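Local structure of UPF0131 protein ykqA (Bacillus subtilis, 2QIK) at residues Y61-E65 against L66-K70. The protein is a putative gamma-glutamylcyclotransferase, probably releasing the glutamyl group of gamma-glutamyl compounds as a cyclic product. Residues are numbered along the deposited sequence; the frame is centred on the assembly and turned at random.
Sequences YEADE and LCIHK
Two flat groups meet backbone atoms at this strand-to-helix junction: the Asp64 carboxylate at Cys67 N, the His69 imidazole at Glu65 O. Asp64 OD2 takes the backbone N-H of Cys67 nearly along its own C-O axis, at 2.9 Å from Cys67 N, while Leu66 CB and Cys67 CB lie alongside the same oxygen. That reach depends on chi1 of 68°, which tucks CG over the backbone, flanked by N and C, and brings OD2 round to the helix start: a classic N-cap. The His69 ring meets Glu65 O obliquely, ND1 standing 3.2 Å from that oxygen at an angle too poor for a hydrogen bond; Glu65 O spends itself instead on His69 N, 2.9 Å away. Ile68 N bonds Asp64 O at 3.1 Å, almost straight at 168°.

Next to the cap, Ala63 CB packs on Ile68 CD1 at 3.7 Å and on Cys67 SG at 3.9 Å, closing the end of strand 55-63 against helix 65-74; Ile68 also touches Leu95 and Tyr97 of strand 90-98. Cys67 lies about 7 Å, side chain to side chain, from Leu11 of the substrate site inferred by similarity. Asp64 OD2 thus accepts a first-turn N-H, and the helix dipole would probably favour an ionised carboxylate.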
loop_
_atom_site.group_PDB
_atom_site.type_symbol
_atom_site.label_atom_id
_atom_site.label_comp_id
_atom_site.label_asym_id
_atom_site.label_seq_id
_atom_site.Cartn_x
_atom_site.Cartn_y
_atom_site.Cartn_z
ATOM N N TYR A 61 8.940 12.250 -1.536
ATOM C CA TYR A 61 9.355 13.165 -0.485
ATOM C C TYR A 61 9.671 14.530 -1.062
ATOM O O TYR A 61 9.983 14.684 -2.239
ATOM C CB TYR A 61 10.627 12.608 0.204
ATOM C CG TYR A 61 10.352 11.420 1.052
ATOM C CD1 TYR A 61 10.293 10.159 0.485
ATOM C CD2 TYR A 61 10.116 11.501 2.407
ATOM C CE1 TYR A 61 9.972 9.055 1.185
ATOM C CE2 TYR A 61 9.789 10.400 3.144
ATOM C CZ TYR A 61 9.711 9.131 2.495
ATOM O OH TYR A 61 9.338 8.029 3.264
ATOM N N GLU A 62 9.589 15.541 -0.183
ATOM C CA GLU A 62 10.039 16.866 -0.545
ATOM C C GLU A 62 11.448 17.080 0.045
ATOM O O GLU A 62 11.611 17.148 1.245
ATOM C CB GLU A 62 9.100 17.869 0.057
ATOM C CG GLU A 62 9.551 19.234 -0.150
ATOM C CD GLU A 62 8.982 19.917 -1.237
ATOM O OE1 GLU A 62 9.130 19.336 -2.389
ATOM O OE2 GLU A 62 8.476 21.082 -0.872
ATOM N N ALA A 63 12.446 17.108 -0.832
ATOM C CA ALA A 63 13.842 17.155 -0.488
ATOM C C ALA A 63 14.433 18.519 -0.690
ATOM O O ALA A 63 14.343 19.086 -1.788
ATOM C CB ALA A 63 14.609 16.155 -1.287
ATOM N N ASP A 64 15.103 19.055 0.335
ATOM C CA ASP A 64 15.796 20.310 0.143
ATOM C C ASP A 64 17.124 20.146 -0.618
ATOM O O ASP A 64 17.556 19.030 -0.885
ATOM C CB ASP A 64 15.869 21.095 1.455
ATOM C CG ASP A 64 16.734 20.468 2.478
ATOM O OD1 ASP A 64 16.735 21.000 3.613
ATOM O OD2 ASP A 64 17.507 19.519 2.260
ATOM N N GLU A 65 17.813 21.268 -0.954
ATOM C CA GLU A 65 19.067 21.188 -1.696
ATOM C C GLU A 65 20.117 20.409 -0.952
ATOM O O GLU A 65 20.874 19.656 -1.554
ATOM C CB GLU A 65 19.593 22.560 -2.040
ATOM C CG GLU A 65 18.752 23.249 -3.080
ATOM C CD GLU A 65 19.344 24.590 -3.549
ATOM O OE1 GLU A 65 18.573 25.476 -3.765
ATOM O OE2 GLU A 65 20.515 24.722 -3.787
ATOM N N LEU A 66 20.222 20.595 0.362
ATOM C CA LEU A 66 21.177 19.869 1.184
ATOM C C LEU A 66 20.967 18.377 1.019
ATOM O O LEU A 66 21.902 17.633 0.854
ATOM C CB LEU A 66 21.069 20.360 2.650
ATOM C CG LEU A 66 21.942 19.599 3.656
ATOM C CD1 LEU A 66 22.308 20.463 4.869
ATOM C CD2 LEU A 66 21.289 18.359 4.163
ATOM N N CYS A 67 19.699 17.928 1.123
ATOM C CA CYS A 67 19.394 16.498 0.996
ATOM C C CYS A 67 19.826 15.974 -0.345
ATOM O O CYS A 67 20.507 14.947 -0.423
ATOM C CB CYS A 67 17.892 16.320 1.210
ATOM S SG CYS A 67 17.368 14.592 0.917
ATOM N N ILE A 68 19.487 16.693 -1.400
ATOM C CA ILE A 68 19.909 16.221 -2.747
ATOM C C ILE A 68 21.428 16.177 -2.892
ATOM O O ILE A 68 21.955 15.219 -3.450
ATOM C CB ILE A 68 19.232 17.028 -3.866
ATOM C CG1 ILE A 68 17.727 16.924 -3.799
ATOM C CG2 ILE A 68 19.733 16.626 -5.249
ATOM C CD1 ILE A 68 17.178 15.444 -3.866
ATOM N N HIS A 69 22.148 17.183 -2.351
ATOM C CA HIS A 69 23.603 17.045 -2.342
ATOM C C HIS A 69 24.105 15.810 -1.613
ATOM O O HIS A 69 25.023 15.136 -2.059
ATOM C CB HIS A 69 24.303 18.263 -1.717
ATOM C CG HIS A 69 24.275 19.499 -2.557
ATOM N ND1 HIS A 69 23.845 20.754 -2.159
ATOM C CD2 HIS A 69 24.581 19.636 -3.875
ATOM C CE1 HIS A 69 23.930 21.606 -3.183
ATOM N NE2 HIS A 69 24.387 20.932 -4.231
ATOM N N LYS A 70 23.518 15.542 -0.427
ATOM C CA LYS A 70 23.897 14.406 0.384
ATOM C C LYS A 70 23.707 13.119 -0.430
ATOM O O LYS A 70 24.500 12.190 -0.372
ATOM C CB LYS A 70 23.157 14.368 1.742
ATOM C CG LYS A 70 23.572 15.420 2.633
ATOM C CD LYS A 70 22.658 15.733 3.732
ATOM C CE LYS A 70 22.795 14.852 4.743
ATOM N NZ LYS A 70 21.746 14.969 5.821
#